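Local coordinates for DMSP lyase (Ruegeria pomeroyi, PDB 5CU1), which belongs to the cupin superfamily and holds an iron(III) ion among histidine and glutamate side chains inside its small beta-barrel, at residues A[139-142]-A[143-147]; A[196-199]-A[200-203]. All coordinates share one frame; numbering follows the deposited sequence.

Contact 1 (A[139-142]-A[143-147]); sequences HQHP and AEEIY. With FE (Fe (III) ion), chain B.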
loop_
_atom_site.group_PDB
_atom_site.type_symbol
_atom_site.label_atom_id
_atom_site.label_comp_id
_atom_site.label_asym_id
_atom_site.label_seq_id
_atom_site.Cartn_x
_atom_site.Cartn_y
_atom_site.Cartn_z
ATOM N N HIS A 139 -2.146 -11.173 8.180
ATOM C CA HIS A 139 -2.582 -11.340 6.851
ATOM C C HIS A 139 -1.519 -11.891 5.952
ATOM O O HIS A 139 -0.454 -11.852 6.293
ATOM C CB HIS A 139 -3.322 -10.064 6.243
ATOM C CG HIS A 139 -2.500 -8.853 6.087
ATOM N ND1 HIS A 139 -2.336 -7.978 7.077
ATOM C CD2 HIS A 139 -1.718 -8.418 5.102
ATOM C CE1 HIS A 139 -1.513 -7.067 6.725
ATOM N NE2 HIS A 139 -1.165 -7.286 5.518
ATOM N N GLN A 140 -1.903 -12.408 4.836
ATOM C CA GLN A 140 -1.117 -13.180 4.038
ATOM C C GLN A 140 -1.596 -13.369 2.591
ATOM O O GLN A 140 -2.663 -13.411 2.345
ATOM C CB GLN A 140 -0.710 -14.495 4.733
ATOM C CG GLN A 140 -1.890 -15.485 4.681
ATOM C CD GLN A 140 -2.023 -16.661 5.577
ATOM O OE1 GLN A 140 -1.639 -16.741 6.645
ATOM N NE2 GLN A 140 -2.599 -17.528 5.101
ATOM N N HIS A 141 -0.657 -13.619 1.756
ATOM C CA HIS A 141 -0.709 -13.799 0.362
ATOM C C HIS A 141 0.497 -14.406 -0.320
ATOM O O HIS A 141 1.550 -14.253 0.053
ATOM C CB HIS A 141 -1.018 -12.560 -0.353
ATOM C CG HIS A 141 -0.266 -11.376 0.118
ATOM N ND1 HIS A 141 1.056 -11.179 -0.086
ATOM C CD2 HIS A 141 -0.662 -10.354 0.861
ATOM C CE1 HIS A 141 1.410 -10.049 0.404
ATOM N NE2 HIS A 141 0.411 -9.556 1.040
ATOM N N PRO A 142 0.296 -15.097 -1.395
ATOM C CA PRO A 142 1.298 -15.610 -2.336
ATOM C C PRO A 142 2.339 -14.749 -2.998
ATOM O O PRO A 142 3.345 -15.226 -2.920
ATOM C CB PRO A 142 0.409 -16.286 -3.352
ATOM C CG PRO A 142 -0.725 -16.575 -2.636
ATOM C CD PRO A 142 -0.997 -15.598 -1.716
ATOM N N ALA A 143 2.093 -13.498 -3.381
ATOM C CA ALA A 143 3.021 -12.610 -3.685
ATOM C C ALA A 143 4.038 -12.398 -2.580
ATOM O O ALA A 143 3.741 -12.176 -1.562
ATOM C CB ALA A 143 2.416 -11.287 -4.101
ATOM N N GLU A 144 5.238 -12.323 -3.001
ATOM C CA GLU A 144 6.251 -11.601 -2.376
ATOM C C GLU A 144 6.085 -10.129 -2.383
ATOM O O GLU A 144 5.675 -9.583 -3.292
ATOM C CB GLU A 144 7.571 -11.998 -2.893
ATOM C CG GLU A 144 7.874 -13.437 -2.870
ATOM C CD GLU A 144 9.305 -13.806 -3.229
ATOM O OE1 GLU A 144 9.761 -13.587 -4.209
ATOM O OE2 GLU A 144 9.971 -14.410 -2.518
ATOM N N GLU A 145 6.419 -9.605 -1.266
ATOM C CA GLU A 145 6.180 -8.263 -0.887
ATOM C C GLU A 145 7.260 -7.372 -0.287
ATOM O O GLU A 145 7.900 -7.725 0.426
ATOM C CB GLU A 145 4.836 -8.153 -0.164
ATOM C CG GLU A 145 4.443 -6.943 0.489
ATOM C CD GLU A 145 3.230 -7.051 1.303
ATOM O OE1 GLU A 145 3.177 -7.517 2.289
ATOM O OE2 GLU A 145 2.273 -6.716 0.889
ATOM N N ILE A 146 7.359 -6.198 -0.766
ATOM C CA ILE A 146 7.947 -5.058 -0.115
ATOM C C ILE A 146 7.083 -3.877 0.373
ATOM O O ILE A 146 6.444 -3.357 -0.325
ATOM C CB ILE A 146 9.276 -4.676 -0.826
ATOM C CG1 ILE A 146 10.328 -4.153 0.149
ATOM C CG2 ILE A 146 9.108 -3.995 -2.190
ATOM C CD1 ILE A 146 11.627 -3.720 -0.526
ATOM N N TYR A 147 7.129 -3.547 1.617
ATOM C CA TYR A 147 6.689 -2.315 2.238
ATOM C C TYR A 147 7.785 -1.214 2.463
ATOM O O TYR A 147 8.583 -1.270 3.244
ATOM C CB TYR A 147 5.814 -2.659 3.485
ATOM C CG TYR A 147 4.318 -2.869 3.520
ATOM C CD1 TYR A 147 3.735 -4.024 3.218
ATOM C CD2 TYR A 147 3.522 -1.939 4.044
ATOM C CE1 TYR A 147 2.418 -4.247 3.405
ATOM C CE2 TYR A 147 2.231 -2.105 4.181
ATOM C CZ TYR A 147 1.644 -3.239 3.863
ATOM O OH TYR A 147 0.382 -3.280 4.106
HETATM FE FE FE B . 0.851 -7.704 2.523
#
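Ala-143 makes the first return contact to His-141, using its backbone: the ring ND1 donates a hydrogen bond to Ala-143 O over 3.2 Å. That oxygen lies almost exactly in the imidazole plane and receives the N-H on a lone pair, which fixes the rotation of the ring and turns NE2 inward to bind the iron at 2.4 Å. CG of His-141 stands between its backbone N and carbonyl carbon (chi1 45°), and from there the ring reaches over the turn. Next comes Glu-144, pointing away from this site; its OE1 makes a salt bridge with Arg-196.

Glu-145 then points back in. Its chain runs out extended, with CG anti to the backbone N (chi1 171°), and both carboxylate oxygens chelate the metal, OE1 and OE2 each 2.4 Å from the iron. The carboxylate stands nearly perpendicular to the His-141 ring, 86° between planes, so the two ligands approach the ion crosswise. His-174 bonds to OE1 and Trp-195 to OE2, a second shell that holds the group in place. Tyr-147 turns the edge of its ring to the iron, CE1 at 3.9 Å, while His-139 NE2 stays at 3.6 Å, too far for a metal bond.

The spacing of His-139, His-141 and Glu-145 matches the first cupin motif, and His-180 adds a further ligand. The turn leads from strand 135-140, paired with 180-183 and 204-205, into strand 144-150, which lies between 189-196 and 171-174.

Contact 2 (A[196-199]-A[200-203]); sequences RGDL and ETAP
From Asp-198 to Thr-201 the backbone bends through Leu-199 and Glu-200, both with helix-like angles, into a tight turn whose ends are 6.5 Å apart from Asp-198 CA to Thr-201 CA. Just ahead of it Gly-197 has a positive phi (96°), a conformation in which a side chain would run into the carbonyl oxygen of Arg-196.

The Asp-198 carboxylate does most of the holding. Its CG lies anti to the backbone N (chi1 176°), beside the carbonyl carbon, and this swings the group forward over the turn. OD1 accepts the N-H of Glu-200 at 3.1 Å, the donor coming in nearly along the C-O axis, and also takes a weak bond from Thr-201 N, 3.3 Å from OD1. Two successive amides therefore converge on one oxygen. The other oxygen works separately: Thr-201 OG1 donates to OD2 over 2.7 Å, meeting it on the syn side but 25° out of the carboxylate plane. With OD1 and OD2 both engaged, the carboxylate cannot easily rotate, and a negative charge on it would be partly offset by these three donors.

Behind the carboxylate a water joins the ends of the turn, donating to Asp-198 O at 2.6 Å and to Thr-201 O at 2.8 Å. Two carbonyl oxygens cannot bond to each other; the water, donating to both, bridges them. The Glu-200 side chain, by contrast, leads outward from the surface, its OE1 5.3 Å from Asp-198 OD1.

Pro-142 packs against both Asp-198 and Thr-201. The bond from Glu-200 N to Asp-198 OD1 defines an Asx turn, here reinforced by the threonine hydroxyl, in the loop between strands 189-196 and 204-205 of the cupin barrel.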
loop_
_atom_site.group_PDB
_atom_site.type_symbol
_atom_site.label_atom_id
_atom_site.label_comp_id
_atom_site.label_asym_id
_atom_site.label_seq_id
_atom_site.Cartn_x
_atom_site.Cartn_y
_atom_site.Cartn_z
ATOM N N ARG A 196 5.423 -9.139 -6.383
ATOM C CA ARG A 196 6.043 -9.860 -7.469
ATOM C C ARG A 196 5.646 -11.306 -7.296
ATOM O O ARG A 196 5.361 -11.733 -6.177
ATOM C CB ARG A 196 7.560 -9.662 -7.463
ATOM C CG ARG A 196 8.280 -10.302 -6.290
ATOM C CD ARG A 196 9.755 -9.921 -6.244
ATOM N NE ARG A 196 10.506 -10.861 -5.406
ATOM C CZ ARG A 196 11.825 -10.851 -5.237
ATOM N NH1 ARG A 196 12.593 -9.945 -5.824
ATOM N NH2 ARG A 196 12.384 -11.768 -4.470
ATOM N N GLY A 197 5.587 -12.047 -8.401
ATOM C CA GLY A 197 5.194 -13.437 -8.363
ATOM C C GLY A 197 3.724 -13.620 -8.667
ATOM O O GLY A 197 3.233 -13.108 -9.658
ATOM N N ASP A 198 3.026 -14.361 -7.820
ATOM C CA ASP A 198 1.585 -14.555 -7.962
ATOM C C ASP A 198 0.850 -13.285 -7.566
ATOM O O ASP A 198 0.729 -12.984 -6.390
ATOM C CB ASP A 198 1.141 -15.743 -7.106
ATOM C CG ASP A 198 -0.355 -15.961 -7.116
ATOM O OD1 ASP A 198 -1.103 -15.252 -7.824
ATOM O OD2 ASP A 198 -0.782 -16.875 -6.394
ATOM N N LEU A 199 0.371 -12.545 -8.561
ATOM C CA LEU A 199 -0.241 -11.235 -8.356
ATOM C C LEU A 199 -1.749 -11.331 -8.235
ATOM O O LEU A 199 -2.416 -10.388 -7.820
ATOM C CB LEU A 199 0.118 -10.293 -9.513
ATOM C CG LEU A 199 1.597 -10.259 -9.898
ATOM C CD1 LEU A 199 1.827 -9.439 -11.158
ATOM C CD2 LEU A 199 2.380 -9.714 -8.737
ATOM N N GLU A 200 -2.279 -12.489 -8.593
ATOM C CA GLU A 200 -3.716 -12.646 -8.772
ATOM C C GLU A 200 -4.444 -12.991 -7.473
ATOM O O GLU A 200 -5.591 -12.614 -7.296
ATOM C CB GLU A 200 -3.960 -13.704 -9.854
ATOM C CG GLU A 200 -5.273 -14.456 -9.805
ATOM C CD GLU A 200 -5.317 -15.551 -10.858
ATOM O OE1 GLU A 200 -4.565 -15.432 -11.854
ATOM O OE2 GLU A 200 -6.077 -16.534 -10.684
ATOM N N THR A 201 -3.763 -13.675 -6.558
ATOM C CA THR A 201 -4.366 -14.128 -5.292
ATOM C C THR A 201 -4.462 -13.011 -4.245
ATOM O O THR A 201 -3.444 -12.507 -3.773
ATOM C CB THR A 201 -3.556 -15.309 -4.696
ATOM O OG1 THR A 201 -3.372 -16.320 -5.702
ATOM C CG2 THR A 201 -4.262 -15.915 -3.513
ATOM N N ALA A 202 -5.683 -12.624 -3.877
ATOM C CA ALA A 202 -5.872 -11.550 -2.893
ATOM C C ALA A 202 -5.417 -11.962 -1.484
ATOM O O ALA A 202 -5.517 -13.128 -1.111
ATOM C CB ALA A 202 -7.337 -11.108 -2.866
ATOM N N PRO A 203 -4.919 -11.000 -0.691
ATOM C CA PRO A 203 -4.584 -11.259 0.723
ATOM C C PRO A 203 -5.770 -11.798 1.539
ATOM O O PRO A 203 -6.917 -11.415 1.289
ATOM C CB PRO A 203 -4.148 -9.879 1.243
ATOM C CG PRO A 203 -4.630 -8.882 0.208
ATOM C CD PRO A 203 -4.637 -9.608 -1.090
HETATM O O HOH W 1 -0.663 -12.918 -4.187
#

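How the contacts relate
Coming from the N terminus, contact 1 is met first: residues 139-147 close the turn by which strand 135-140 of one sheet passes into strand 144-150 of the other. The chain then goes through strands 154-158 to 189-196 before contact 2 closes a second turn, within residues 196-203, on the way to strand 204-205. The two follow in series, neither nested nor crossed, with centres about 8 Å apart. Each passes between the same two sheets, in opposite senses, and they touch side by side: Ala-143 CB packs on Asp-198 O at 3.3 Å, and His-141 CD2 on Pro-203 CB at 3.5 Å.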